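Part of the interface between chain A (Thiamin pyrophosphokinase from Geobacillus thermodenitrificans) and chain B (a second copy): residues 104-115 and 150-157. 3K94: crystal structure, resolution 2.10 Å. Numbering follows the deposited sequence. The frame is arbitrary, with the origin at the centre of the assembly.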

# COMPACT_ATOMS: atom_id res chain seq x y z
N GLY A 104 -4.35 6.69 2.92
CA GLY A 104 -3.80 8.04 2.81
C GLY A 104 -2.50 8.08 2.03
O GLY A 104 -2.46 7.64 0.89
N ARG A 105 -1.45 8.62 2.64
CA ARG A 105 -0.09 8.60 2.07
C ARG A 105 0.47 7.19 2.04
O ARG A 105 0.71 6.58 3.07
CB ARG A 105 0.86 9.49 2.88
CG ARG A 105 0.63 10.98 2.67
CD ARG A 105 1.42 11.82 3.66
NE ARG A 105 2.85 11.54 3.62
CZ ARG A 105 3.76 12.18 4.36
NH1 ARG A 105 3.38 13.13 5.21
NH2 ARG A 105 5.05 11.85 4.27
N LEU A 106 0.73 6.68 0.84
CA LEU A 106 1.19 5.31 0.69
C LEU A 106 2.64 5.13 1.13
O LEU A 106 3.07 4.01 1.40
CB LEU A 106 1.01 4.83 -0.74
CG LEU A 106 -0.45 4.74 -1.20
CD1 LEU A 106 -0.51 4.57 -2.71
CD2 LEU A 106 -1.18 3.63 -0.47
N ASP A 107 3.40 6.22 1.19
CA ASP A 107 4.76 6.12 1.72
C ASP A 107 4.72 5.70 3.19
O ASP A 107 5.62 5.03 3.67
CB ASP A 107 5.54 7.42 1.55
CG ASP A 107 4.77 8.63 2.03
OD1 ASP A 107 3.63 8.84 1.58
OD2 ASP A 107 5.31 9.35 2.88
N HIS A 108 3.65 6.05 3.89
CA HIS A 108 3.48 5.56 5.26
C HIS A 108 3.29 4.05 5.27
O HIS A 108 4.01 3.34 5.99
CB HIS A 108 2.34 6.26 5.98
CG HIS A 108 2.66 7.67 6.39
ND1 HIS A 108 1.70 8.60 6.68
CD2 HIS A 108 3.85 8.29 6.56
CE1 HIS A 108 2.28 9.74 7.02
NE2 HIS A 108 3.59 9.58 6.94
N LEU A 109 2.33 3.56 4.49
CA LEU A 109 2.08 2.13 4.40
C LEU A 109 3.33 1.34 4.04
O LEU A 109 3.70 0.39 4.72
CB LEU A 109 0.96 1.82 3.39
CG LEU A 109 0.80 0.32 3.11
CD1 LEU A 109 0.28 -0.39 4.33
CD2 LEU A 109 -0.12 0.07 1.91
N PHE A 110 3.99 1.74 2.95
CA PHE A 110 5.14 0.99 2.46
C PHE A 110 6.31 1.04 3.44
O PHE A 110 6.99 0.04 3.64
CB PHE A 110 5.51 1.41 1.03
CG PHE A 110 4.56 0.86 -0.01
CD1 PHE A 110 4.72 -0.43 -0.49
CD2 PHE A 110 3.47 1.60 -0.44
CE1 PHE A 110 3.83 -0.95 -1.41
CE2 PHE A 110 2.58 1.09 -1.37
CZ PHE A 110 2.75 -0.20 -1.85
N GLY A 111 6.52 2.19 4.06
CA GLY A 111 7.52 2.32 5.11
C GLY A 111 7.19 1.43 6.31
O GLY A 111 8.08 0.81 6.89
N ASN A 112 5.91 1.36 6.67
CA ASN A 112 5.47 0.45 7.74
C ASN A 112 5.71 -1.02 7.41
O ASN A 112 6.06 -1.81 8.29
CB ASN A 112 4.01 0.71 8.11
CG ASN A 112 3.83 2.02 8.84
OD1 ASN A 112 4.75 2.49 9.48
ND2 ASN A 112 2.66 2.62 8.73
N VAL A 113 5.53 -1.38 6.15
CA VAL A 113 5.82 -2.75 5.72
C VAL A 113 7.32 -3.05 5.85
O VAL A 113 7.69 -4.14 6.27
CB VAL A 113 5.27 -3.07 4.29
CG1 VAL A 113 5.82 -4.41 3.80
CG2 VAL A 113 3.72 -3.10 4.30
N GLU A 114 8.18 -2.08 5.52
CA GLU A 114 9.62 -2.25 5.73
C GLU A 114 9.97 -2.47 7.21
O GLU A 114 10.89 -3.23 7.53
CB GLU A 114 10.44 -1.08 5.15
CG GLU A 114 10.30 -0.88 3.62
CD GLU A 114 10.79 -2.07 2.78
OE1 GLU A 114 11.94 -2.49 2.95
OE2 GLU A 114 10.01 -2.58 1.95
N LEU A 115 9.23 -1.80 8.11
CA LEU A 115 9.39 -2.04 9.55
C LEU A 115 9.05 -3.49 9.89
O LEU A 115 9.81 -4.15 10.59
CB LEU A 115 8.48 -1.12 10.37
CG LEU A 115 8.98 0.31 10.61
CD1 LEU A 115 7.86 1.16 11.20
CD2 LEU A 115 10.22 0.31 11.52
N CYS B 150 3.87 17.28 -1.84
CA CYS B 150 4.88 17.91 -0.99
C CYS B 150 5.97 16.92 -0.58
O CYS B 150 7.10 17.30 -0.33
CB CYS B 150 4.23 18.47 0.28
SG CYS B 150 2.98 19.74 -0.04
N TYR B 151 5.61 15.65 -0.48
CA TYR B 151 6.53 14.68 0.09
C TYR B 151 7.09 13.73 -0.96
O TYR B 151 6.40 13.38 -1.91
CB TYR B 151 5.82 13.91 1.18
CG TYR B 151 4.92 14.78 2.05
CD1 TYR B 151 5.46 15.77 2.87
CD2 TYR B 151 3.55 14.61 2.04
CE1 TYR B 151 4.63 16.57 3.66
CE2 TYR B 151 2.72 15.39 2.82
CZ TYR B 151 3.26 16.37 3.63
OH TYR B 151 2.42 17.14 4.39
N VAL B 152 8.35 13.34 -0.77
CA VAL B 152 8.99 12.33 -1.61
C VAL B 152 9.62 11.26 -0.72
O VAL B 152 10.31 11.58 0.25
CB VAL B 152 10.06 12.94 -2.53
CG1 VAL B 152 10.61 11.89 -3.50
CG2 VAL B 152 9.49 14.12 -3.31
N SER B 153 9.38 10.00 -1.05
CA SER B 153 9.99 8.91 -0.29
C SER B 153 10.63 7.92 -1.25
O SER B 153 10.08 7.64 -2.33
CB SER B 153 8.97 8.20 0.58
OG SER B 153 8.25 9.14 1.35
N TYR B 154 11.80 7.42 -0.86
CA TYR B 154 12.48 6.39 -1.63
C TYR B 154 12.60 5.15 -0.78
O TYR B 154 13.03 5.21 0.38
CB TYR B 154 13.86 6.87 -2.07
CG TYR B 154 13.79 8.00 -3.05
CD1 TYR B 154 13.50 7.76 -4.38
CD2 TYR B 154 14.00 9.31 -2.65
CE1 TYR B 154 13.42 8.80 -5.29
CE2 TYR B 154 13.93 10.35 -3.54
CZ TYR B 154 13.63 10.09 -4.87
OH TYR B 154 13.55 11.12 -5.77
N ILE B 155 12.21 4.02 -1.37
CA ILE B 155 12.29 2.73 -0.71
C ILE B 155 12.98 1.73 -1.62
O ILE B 155 12.56 1.54 -2.76
CB ILE B 155 10.90 2.21 -0.33
CG1 ILE B 155 10.24 3.18 0.64
CG2 ILE B 155 11.00 0.82 0.29
CD1 ILE B 155 8.82 2.80 1.01
N PRO B 156 14.05 1.09 -1.13
CA PRO B 156 14.76 0.07 -1.91
C PRO B 156 13.90 -1.18 -2.07
O PRO B 156 13.34 -1.66 -1.10
CB PRO B 156 15.97 -0.25 -1.04
CG PRO B 156 15.48 -0.03 0.35
CD PRO B 156 14.56 1.17 0.25
N VAL B 157 13.77 -1.69 -3.29
CA VAL B 157 13.04 -2.92 -3.54
C VAL B 157 14.01 -4.10 -3.53
O VAL B 157 13.74 -5.15 -2.95
CB VAL B 157 12.29 -2.85 -4.89
CG1 VAL B 157 11.71 -4.20 -5.24
CG2 VAL B 157 11.20 -1.79 -4.84

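The guanidinium of R105(A) lies flat on the ring of Y151(B), with centres 3.8 Å apart and planes only 11° from parallel. R105(A) CZ sits 3.7 Å from the centroid of the Y151(B) ring and 26° off its normal, so the positive charge rests over the electron-rich face in a cation-pi contact; the closest atoms are R105(A) NH1 and Y151(B) CE2, at 3.4 Å. Within its own chain the arginine is tied to D107(A), and R105(A) NH1 is hydrogen-bonded elsewhere in the structure. R105(A) NH2 forms a salt bridge with D107(A) OD2 at 2.9 Å, while R105(A) NE makes weak hydrogen bonds to D107(A) OD1 (3.5 Å) and D107(A) OD2 (3.4 Å). These bonds run along the edge of the guanidinium and leave a face free for the tyrosine.

R105(A) is also the N-cap residue of the helix that begins at L106(A), and its carbonyl O accepts a hydrogen bond from H108(A) N at 3.1 Å. Helix and strand run in nearly the same direction, at 26°, their axes 9.3 Å apart at closest approach. As in any strand the side chains alternate: the CA-to-CB bonds of Y151(B), S153(B) and I155(B) point toward the helix, and that of V152(B) points away.

S153(B) packs against D107(A) where the backbones are nearest, CA to CA 6.3 Å; S153(B) OG lies 3.2 Å from D107(A) CB and 3.3 Å from D107(A) OD2.

Farther along, the contact turns apolar. I155(B), in the extended m,t rotamer, sends CD1 to 3.6 Å from F110(A) CB and 3.9 Å from G111(A) N, whose hydrogen bond goes to D107(A) O within the helix (3.0 Å). The F110(A) ring leads away from the strand, so its CB makes the closest approach. I155(B) CG2 meets the aliphatic part of E114(A), 3.8 Å from E114(A) CG, while the carboxylate oxygens of E114(A) are hydrogen-bonded elsewhere in the structure.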